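Local coordinates for quinoline 2-oxidoreductase large subunit (Pseudomonas putida, PDB 1T3Q), which serves as the molybdenum-carrying subunit of a xanthine dehydrogenase family hydroxylase that oxidises quinoline, probably at carbon 2, using a molybdopterin cytosine dinucleotide cofactor, at residues Met42-Ala46 with Ser122-Glu128; Ser183-Gly189 with Met302-Gly308; Val499-Leu503 with Asn538-Gly543. All coordinates share one frame; numbering follows the deposited sequence.

Contact 1 of 3, residues Met42-Ala46 with Ser122-Glu128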
loop_
_atom_site.group_PDB
_atom_site.type_symbol
_atom_site.label_atom_id
_atom_site.label_comp_id
_atom_site.label_asym_id
_atom_site.label_seq_id
_atom_site.Cartn_x
_atom_site.Cartn_y
_atom_site.Cartn_z
ATOM N N MET B 42 -0.323 -13.130 -4.887
ATOM C CA MET B 42 -1.775 -13.127 -5.007
ATOM C C MET B 42 -2.349 -14.336 -5.750
ATOM O O MET B 42 -1.910 -14.666 -6.856
ATOM C CB MET B 42 -2.196 -11.836 -5.713
ATOM C CG MET B 42 -3.665 -11.510 -5.686
ATOM S SD MET B 42 -3.882 -9.826 -6.292
ATOM C CE MET B 42 -3.285 -9.976 -7.961
ATOM N N LEU B 43 -3.338 -14.984 -5.134
ATOM C CA LEU B 43 -4.013 -16.141 -5.724
ATOM C C LEU B 43 -5.417 -15.742 -6.179
ATOM O O LEU B 43 -5.924 -14.676 -5.803
ATOM C CB LEU B 43 -4.085 -17.296 -4.715
ATOM C CG LEU B 43 -2.741 -17.929 -4.351
ATOM C CD1 LEU B 43 -2.918 -18.892 -3.187
ATOM C CD2 LEU B 43 -2.170 -18.648 -5.573
ATOM N N HIS B 44 -6.049 -16.604 -6.971
ATOM C CA HIS B 44 -7.364 -16.317 -7.526
ATOM C C HIS B 44 -8.443 -17.337 -7.203
ATOM O O HIS B 44 -8.201 -18.545 -7.226
ATOM C CB HIS B 44 -7.235 -16.192 -9.041
ATOM C CG HIS B 44 -6.197 -15.203 -9.466
ATOM N ND1 HIS B 44 -6.515 -13.944 -9.927
ATOM C CD2 HIS B 44 -4.844 -15.268 -9.446
ATOM C CE1 HIS B 44 -5.402 -13.275 -10.171
ATOM N NE2 HIS B 44 -4.375 -14.056 -9.887
ATOM N N VAL B 45 -9.643 -16.846 -6.920
ATOM C CA VAL B 45 -10.744 -17.746 -6.602
ATOM C C VAL B 45 -11.768 -17.796 -7.731
ATOM O O VAL B 45 -12.014 -16.796 -8.413
ATOM C CB VAL B 45 -11.453 -17.326 -5.283
ATOM C CG1 VAL B 45 -12.149 -15.991 -5.455
ATOM C CG2 VAL B 45 -12.457 -18.400 -4.860
ATOM N N ALA B 46 -12.330 -18.984 -7.947
ATOM C CA ALA B 46 -13.371 -19.204 -8.948
ATOM C C ALA B 46 -14.444 -19.990 -8.215
ATOM O O ALA B 46 -14.142 -20.683 -7.241
ATOM C CB ALA B 46 -12.845 -20.008 -10.118
ATOM N N SER B 122 -3.522 -20.427 -9.108
ATOM C CA SER B 122 -2.527 -19.457 -9.565
ATOM C C SER B 122 -3.081 -18.389 -10.500
ATOM O O SER B 122 -2.501 -17.309 -10.627
ATOM C CB SER B 122 -1.378 -20.193 -10.259
ATOM O OG SER B 122 -1.870 -20.936 -11.355
ATOM N N SER B 123 -4.193 -18.691 -11.161
ATOM C CA SER B 123 -4.829 -17.737 -12.064
ATOM C C SER B 123 -6.321 -17.997 -12.061
ATOM O O SER B 123 -6.765 -19.086 -11.692
ATOM C CB SER B 123 -4.297 -17.889 -13.493
ATOM O OG SER B 123 -4.907 -18.991 -14.144
ATOM N N ARG B 124 -7.098 -16.996 -12.460
ATOM C CA ARG B 124 -8.545 -17.141 -12.516
ATOM C C ARG B 124 -8.927 -18.208 -13.546
ATOM O O ARG B 124 -9.844 -18.998 -13.323
ATOM C CB ARG B 124 -9.186 -15.794 -12.875
ATOM C CG ARG B 124 -10.653 -15.859 -13.250
ATOM C CD ARG B 124 -11.551 -16.256 -12.089
ATOM N NE ARG B 124 -12.942 -16.259 -12.527
ATOM C CZ ARG B 124 -13.953 -15.726 -11.847
ATOM N NH1 ARG B 124 -13.741 -15.143 -10.677
ATOM N NH2 ARG B 124 -15.177 -15.757 -12.354
ATOM N N ALA B 125 -8.215 -18.237 -14.669
ATOM C CA ALA B 125 -8.507 -19.212 -15.717
ATOM C C ALA B 125 -8.321 -20.643 -15.218
ATOM O O ALA B 125 -9.145 -21.516 -15.500
ATOM C CB ALA B 125 -7.618 -18.966 -16.929
ATOM N N ILE B 126 -7.240 -20.880 -14.484
ATOM C CA ILE B 126 -6.961 -22.212 -13.955
ATOM C C ILE B 126 -7.960 -22.579 -12.861
ATOM O O ILE B 126 -8.349 -23.741 -12.735
ATOM C CB ILE B 126 -5.518 -22.305 -13.407
ATOM C CG1 ILE B 126 -4.525 -22.200 -14.572
ATOM C CG2 ILE B 126 -5.313 -23.631 -12.661
ATOM C CD1 ILE B 126 -3.065 -22.243 -14.150
ATOM N N ALA B 127 -8.385 -21.594 -12.073
ATOM C CA ALA B 127 -9.357 -21.866 -11.018
ATOM C C ALA B 127 -10.643 -22.324 -11.682
ATOM O O ALA B 127 -11.331 -23.218 -11.180
ATOM C CB ALA B 127 -9.607 -20.614 -10.182
ATOM N N GLU B 128 -10.975 -21.700 -12.811
ATOM C CA GLU B 128 -12.179 -22.070 -13.544
ATOM C C GLU B 128 -12.002 -23.456 -14.157
ATOM O O GLU B 128 -12.939 -24.254 -14.166
ATOM C CB GLU B 128 -12.492 -21.042 -14.637
ATOM C CG GLU B 128 -13.038 -19.719 -14.096
ATOM C CD GLU B 128 -13.345 -18.712 -15.196
ATOM O OE1 GLU B 128 -13.893 -17.631 -14.882
ATOM O OE2 GLU B 128 -13.038 -18.996 -16.373
HETATM O O HOH W 1 -0.757 -16.487 -8.590
HETATM O O HOH W 2 -11.519 -14.208 -8.993
#

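Contact 2 of 3, residues Ser183-Gly189 with Met302-Gly308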
loop_
_atom_site.group_PDB
_atom_site.type_symbol
_atom_site.label_atom_id
_atom_site.label_comp_id
_atom_site.label_asym_id
_atom_site.label_seq_id
_atom_site.Cartn_x
_atom_site.Cartn_y
_atom_site.Cartn_z
ATOM N N SER B 183 -67.788 6.408 -2.938
ATOM C CA SER B 183 -67.069 7.552 -3.494
ATOM C C SER B 183 -67.513 7.854 -4.920
ATOM O O SER B 183 -67.947 6.959 -5.647
ATOM C CB SER B 183 -65.558 7.295 -3.469
ATOM O OG SER B 183 -65.225 6.152 -4.241
ATOM N N ALA B 184 -67.405 9.119 -5.316
ATOM C CA ALA B 184 -67.791 9.538 -6.658
ATOM C C ALA B 184 -66.940 8.803 -7.688
ATOM O O ALA B 184 -67.414 8.453 -8.770
ATOM C CB ALA B 184 -67.606 11.044 -6.811
ATOM N N GLY B 185 -65.680 8.569 -7.344
ATOM C CA GLY B 185 -64.796 7.887 -8.265
ATOM C C GLY B 185 -63.839 6.914 -7.618
ATOM O O GLY B 185 -63.510 7.015 -6.433
ATOM N N VAL B 186 -63.389 5.956 -8.419
ATOM C CA VAL B 186 -62.448 4.951 -7.961
ATOM C C VAL B 186 -61.565 4.513 -9.123
ATOM O O VAL B 186 -62.031 4.404 -10.255
ATOM C CB VAL B 186 -63.175 3.689 -7.425
ATOM C CG1 VAL B 186 -62.168 2.579 -7.171
ATOM C CG2 VAL B 186 -63.938 4.017 -6.146
ATOM N N VAL B 187 -60.288 4.294 -8.835
ATOM C CA VAL B 187 -59.341 3.794 -9.823
ATOM C C VAL B 187 -58.546 2.739 -9.081
ATOM O O VAL B 187 -58.190 2.932 -7.915
ATOM C CB VAL B 187 -58.372 4.883 -10.355
ATOM C CG1 VAL B 187 -59.125 5.844 -11.260
ATOM C CG2 VAL B 187 -57.706 5.621 -9.200
ATOM N N ARG B 188 -58.283 1.619 -9.744
ATOM C CA ARG B 188 -57.542 0.536 -9.121
ATOM C C ARG B 188 -56.598 -0.093 -10.128
ATOM O O ARG B 188 -56.811 -0.013 -11.337
ATOM C CB ARG B 188 -58.509 -0.535 -8.599
ATOM C CG ARG B 188 -59.759 0.047 -7.954
ATOM C CD ARG B 188 -60.647 -1.006 -7.297
ATOM N NE ARG B 188 -60.349 -1.160 -5.876
ATOM C CZ ARG B 188 -61.265 -1.381 -4.939
ATOM N NH1 ARG B 188 -62.549 -1.478 -5.267
ATOM N NH2 ARG B 188 -60.901 -1.493 -3.668
ATOM N N GLY B 189 -55.548 -0.715 -9.620
ATOM C CA GLY B 189 -54.601 -1.362 -10.497
ATOM C C GLY B 189 -53.827 -2.441 -9.780
ATOM O O GLY B 189 -53.628 -2.390 -8.562
ATOM N N MET B 302 -53.166 -1.686 -5.754
ATOM C CA MET B 302 -53.546 -0.393 -5.216
ATOM C C MET B 302 -54.906 0.104 -5.672
ATOM O O MET B 302 -55.342 -0.159 -6.792
ATOM C CB MET B 302 -52.472 0.633 -5.586
ATOM C CG MET B 302 -52.596 1.970 -4.875
ATOM S SD MET B 302 -51.272 3.102 -5.359
ATOM C CE MET B 302 -49.925 2.492 -4.390
ATOM N N GLY B 303 -55.571 0.829 -4.777
ATOM C CA GLY B 303 -56.875 1.384 -5.081
ATOM C C GLY B 303 -56.925 2.792 -4.525
ATOM O O GLY B 303 -56.432 3.046 -3.429
ATOM N N LEU B 304 -57.501 3.713 -5.288
ATOM C CA LEU B 304 -57.618 5.101 -4.866
ATOM C C LEU B 304 -59.062 5.551 -5.025
ATOM O O LEU B 304 -59.655 5.403 -6.090
ATOM C CB LEU B 304 -56.703 5.990 -5.714
ATOM C CG LEU B 304 -56.705 7.499 -5.448
ATOM C CD1 LEU B 304 -56.163 7.784 -4.055
ATOM C CD2 LEU B 304 -55.839 8.197 -6.499
ATOM N N ALA B 305 -59.632 6.081 -3.952
ATOM C CA ALA B 305 -61.006 6.567 -3.975
ATOM C C ALA B 305 -60.929 8.087 -3.925
ATOM O O ALA B 305 -60.077 8.637 -3.236
ATOM C CB ALA B 305 -61.773 6.034 -2.770
ATOM N N PHE B 306 -61.810 8.765 -4.653
ATOM C CA PHE B 306 -61.795 10.221 -4.677
ATOM C C PHE B 306 -63.181 10.814 -4.899
ATOM O O PHE B 306 -64.080 10.143 -5.399
ATOM C CB PHE B 306 -60.820 10.704 -5.759
ATOM C CG PHE B 306 -61.027 10.057 -7.103
ATOM C CD1 PHE B 306 -61.848 10.644 -8.056
ATOM C CD2 PHE B 306 -60.398 8.852 -7.410
ATOM C CE1 PHE B 306 -62.040 10.042 -9.304
ATOM C CE2 PHE B 306 -60.583 8.244 -8.649
ATOM C CZ PHE B 306 -61.404 8.839 -9.599
ATOM N N ASP B 307 -63.355 12.078 -4.525
ATOM C CA ASP B 307 -64.649 12.719 -4.699
ATOM C C ASP B 307 -64.761 13.404 -6.061
ATOM O O ASP B 307 -63.820 13.377 -6.860
ATOM C CB ASP B 307 -64.926 13.700 -3.544
ATOM C CG ASP B 307 -64.083 14.966 -3.606
ATOM O OD1 ASP B 307 -64.086 15.713 -2.601
ATOM O OD2 ASP B 307 -63.438 15.237 -4.640
ATOM N N GLY B 308 -65.918 14.006 -6.319
ATOM C CA GLY B 308 -66.157 14.659 -7.594
ATOM C C GLY B 308 -65.203 15.772 -7.970
ATOM O O GLY B 308 -65.157 16.182 -9.128
#

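Contact 3 of 3, residues Val499-Leu503 with Asn538-Gly543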
loop_
_atom_site.group_PDB
_atom_site.type_symbol
_atom_site.label_atom_id
_atom_site.label_comp_id
_atom_site.label_asym_id
_atom_site.label_seq_id
_atom_site.Cartn_x
_atom_site.Cartn_y
_atom_site.Cartn_z
ATOM N N VAL B 499 -9.300 16.005 6.037
ATOM C CA VAL B 499 -10.569 15.439 6.482
ATOM C C VAL B 499 -10.569 13.931 6.264
ATOM O O VAL B 499 -10.122 13.450 5.222
ATOM C CB VAL B 499 -11.756 16.042 5.687
ATOM C CG1 VAL B 499 -13.071 15.436 6.154
ATOM C CG2 VAL B 499 -11.776 17.551 5.854
ATOM N N THR B 500 -11.053 13.189 7.254
ATOM C CA THR B 500 -11.136 11.741 7.130
ATOM C C THR B 500 -12.600 11.369 7.297
ATOM O O THR B 500 -13.257 11.769 8.263
ATOM C CB THR B 500 -10.293 11.011 8.196
ATOM O OG1 THR B 500 -8.934 11.460 8.121
ATOM C CG2 THR B 500 -10.320 9.499 7.947
ATOM N N THR B 501 -13.124 10.628 6.332
ATOM C CA THR B 501 -14.518 10.227 6.382
ATOM C C THR B 501 -14.699 8.718 6.272
ATOM O O THR B 501 -13.838 7.997 5.767
ATOM C CB THR B 501 -15.324 10.917 5.264
ATOM O OG1 THR B 501 -16.708 10.581 5.399
ATOM C CG2 THR B 501 -14.829 10.481 3.890
ATOM N N SER B 502 -15.839 8.264 6.772
ATOM C CA SER B 502 -16.221 6.867 6.764
ATOM C C SER B 502 -17.090 6.622 5.529
ATOM O O SER B 502 -17.446 5.487 5.209
ATOM C CB SER B 502 -17.001 6.569 8.041
ATOM O OG SER B 502 -17.844 7.673 8.365
ATOM N N LEU B 503 -17.433 7.710 4.847
ATOM C CA LEU B 503 -18.235 7.644 3.629
ATOM C C LEU B 503 -17.370 7.056 2.510
ATOM O O LEU B 503 -16.201 7.415 2.371
ATOM C CB LEU B 503 -18.690 9.056 3.234
ATOM C CG LEU B 503 -20.092 9.571 3.590
ATOM C CD1 LEU B 503 -20.660 8.849 4.785
ATOM C CD2 LEU B 503 -20.021 11.071 3.837
ATOM N N ASN B 538 -9.338 4.943 10.729
ATOM C CA ASN B 538 -9.861 6.060 11.513
ATOM C C ASN B 538 -11.272 6.414 11.060
ATOM O O ASN B 538 -11.604 6.309 9.876
ATOM C CB ASN B 538 -8.935 7.280 11.401
ATOM C CG ASN B 538 -7.551 7.018 11.991
ATOM O OD1 ASN B 538 -6.660 6.485 11.320
ATOM N ND2 ASN B 538 -7.375 7.372 13.258
ATOM N N THR B 539 -12.077 6.852 12.027
ATOM C CA THR B 539 -13.489 7.206 11.877
ATOM C C THR B 539 -14.295 5.919 11.737
ATOM O O THR B 539 -13.730 4.843 11.552
ATOM C CB THR B 539 -13.803 8.143 10.656
ATOM O OG1 THR B 539 -13.753 7.405 9.428
ATOM C CG2 THR B 539 -12.834 9.310 10.606
ATOM N N TYR B 540 -15.610 6.034 11.852
ATOM C CA TYR B 540 -16.495 4.881 11.743
ATOM C C TYR B 540 -17.855 5.353 11.269
ATOM O O TYR B 540 -18.421 6.294 11.831
ATOM C CB TYR B 540 -16.633 4.194 13.107
ATOM C CG TYR B 540 -17.372 2.879 13.047
ATOM C CD1 TYR B 540 -18.760 2.838 12.946
ATOM C CD2 TYR B 540 -16.674 1.673 13.052
ATOM C CE1 TYR B 540 -19.441 1.622 12.851
ATOM C CE2 TYR B 540 -17.343 0.454 12.954
ATOM C CZ TYR B 540 -18.719 0.436 12.852
ATOM O OH TYR B 540 -19.373 -0.766 12.723
ATOM N N GLY B 541 -18.387 4.707 10.239
ATOM C CA GLY B 541 -19.682 5.121 9.731
ATOM C C GLY B 541 -20.396 4.069 8.912
ATOM O O GLY B 541 -19.792 3.096 8.467
ATOM N N PHE B 542 -21.690 4.272 8.706
ATOM C CA PHE B 542 -22.499 3.331 7.947
ATOM C C PHE B 542 -22.269 3.400 6.435
ATOM O O PHE B 542 -22.730 2.533 5.697
ATOM C CB PHE B 542 -23.981 3.548 8.277
ATOM C CG PHE B 542 -24.427 2.866 9.548
ATOM C CD1 PHE B 542 -23.668 2.959 10.715
ATOM C CD2 PHE B 542 -25.606 2.121 9.577
ATOM C CE1 PHE B 542 -24.073 2.319 11.887
ATOM C CE2 PHE B 542 -26.023 1.475 10.752
ATOM C CZ PHE B 542 -25.253 1.574 11.906
ATOM N N GLY B 543 -21.561 4.428 5.975
ATOM C CA GLY B 543 -21.286 4.542 4.553
ATOM C C GLY B 543 -22.287 5.354 3.753
ATOM O O GLY B 543 -23.134 6.050 4.311
HETATM O O HOH W 3 -18.423 2.999 6.207
#

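Contact 1 of 3, residues Met42-Ala46 with Ser122-Glu128
His44 and Ala46 of strand 43-46 pack against Arg124 and Ala127 in the first turn of helix 124-128, a strand-to-helix contact on one face of a mixed sheet. The chain leaves strand 115-121, the antiparallel neighbour of strand 43-49, turns through Ser122 and Ser123, and runs back over that neighbour. The two axes come within 7.0 Å and their directions differ by 39°. Alanines suit so close an approach: Ala46 CB meets Ala127 CB at 3.3 Å, tighter than a usual methyl contact, and also touches the aliphatic Glu128 CG at 4.0 Å. Nearer the turn, His44 CB rests 3.5 Å from Arg124 N. With CG anti to its own carbonyl carbon (chi1 -54°), the His44 ring reaches along the turn, and CD2 comes 3.3 Å from Ser122 O. A water donates to both Ser122 O and Met42 O, tying the backbones together there. Ser123 is the N-cap, its OG accepting from Ile126 N at 3.0 Å.

Arg124 carries the polar side. Its chain, bent at chi2, brings NH1 to Val45 O for a weak bond of 3.3 Å; a second water, in the guanidinium plane, accepts from NH1 and donates to Val45 O. NE bonds Glu128 OE1 at 2.9 Å, within the guanidinium plane but tilted above the carboxylate plane. The charge of Arg124 is shared further, for NH2 forms a salt bridge with Glu287, while the Glu128 carboxylate accepts from Met1 N and Lys2 N of the medium subunit. Small residues between strand and helix and long charged ones at the helix flank thus join sheet packing to a subunit interface. A capped helix folding straight back from its strand onto the adjacent one belongs here to the alpha/beta hammerhead domain.

Contact 2 of 3, residues Ser183-Gly189 with Met302-Gly308
Ser183, just after helix 177-182, sets its CB against Phe306 O and Ala305 CB, and its OG donates to Gly185 O at 2.9 Å. Ala184 follows, its methyl 3.4 Å from Gly308 N, in the loop just past the end of the opposite strand. Gly185 begins the antiparallel pairing: its N-H bonds to Phe306 O, and its O accepts from Phe306 N at 3.0 Å. Ser183 OG and Phe306 N reach that oxygen from opposite faces of its carbonyl plane. Phe306 CG lies between its backbone N and carbonyl carbon (chi1 50°), which swings the ring over Gly185; the CA of Gly185 makes a CH-pi contact 3.9 Å from the Phe306 ring centroid and 22° off its normal. Glycine is needed, since a beta carbon would strike the ring.

Val186 turns to the other face, beside Ala305, where Phe180 of helix 177-182 packs on both. Val187 returns to the Phe306 face and exchanges two backbone bonds with Leu304. Its CG2 lies 3.6 Å from Leu304 CB, the side chains running side by side, while its CG1 meets Phe306 CE2 at the ring edge, 3.8 Å away. Arg188 passes over Gly303, where a beta carbon would crowd its NE, and forms a cation-pi contact with Phe180. Gly189 closes the pairing by bonding in both directions with Met302, its N reaching Met302 O at 2.9 Å.

Were a serine to stand in for Phe306, Gly185 CA would lose its ring cover and a gap would probably open beside Ala389 and Gln392 of helix 375-393. Backbone bonds thus fix the register, while the chemistry differs by face: an aromatic and aliphatic layer meets helix 375-393, and beside Val186 and Ala305 the opposite face admits a charged arginine, steadied by an aromatic ring.

Contact 3 of 3, residues Val499-Leu503 with Asn538-Gly543
Ser502 CB sits over one face of the flat peptide joining Tyr540 to Gly541, almost directly above Gly541 N at 3.2 Å. The N-H of that peptide is taken by Ser227 OG, and the Tyr540 side chain leaves its CA away from Ser502, its ring packing edge-to-face with Tyr610 of the second subunit. Ser502 OG lies only 3.4 Å from Gly541 CA and bonds to Ser486 O; only a glycine fits here, because a beta carbon would collide with that hydroxyl. A water gives the backbones a polar link, donating to Ser502 O and, at 2.6 Å, to Gly541 O.

One step back, the methyl groups of Thr500 and Thr539 meet, CG2 to CG2, at 3.7 Å. Thr539 CG2, anti to its carbonyl carbon, also presses on Thr500 O at 3.4 Å. Threonine suits position 500 because its methyl faces this loop while OG1 bonds to Gln532 and to Asn538 of the second subunit. Beyond, Leu503 CD1 touches Gly543 O at 3.8 Å; at the backbone angles of Gly543 a beta carbon would jam against the carbonyl O of Phe542, which calls for glycine.

Thr501 OG1 accepts from Leu503 N at 3.0 Å, an ST turn. The Leu503 side chain lies about 6 Å from the pterin cytosine dinucleotide, and loop 538-543 runs on toward Tyr545 and Ala546 of the molybdenum pocket, within the molybdopterin-binding domain.

Contact 3 is wholly buried, whereas contacts 1 and 2 are partly exposed and lie farther out, their centres each about 32 Å from the centre of the chain. No two share a sheet: contact 1 packs a helix on one, contact 2 pairs two strands inside another, and contact 3 sets a strand end against a loop. Their chemistry follows. Backbone bonds dominate 183-189 with 302-308; tight alanine packing, a charged flank and bridging waters mark 42-46 with 122-128; small hydroxyl residues, glycines and one water join 499-503 to 538-543. Contact 1 borders the medium subunit and contact 3 a second copy of this chain, while no other protein chain touches contact 2.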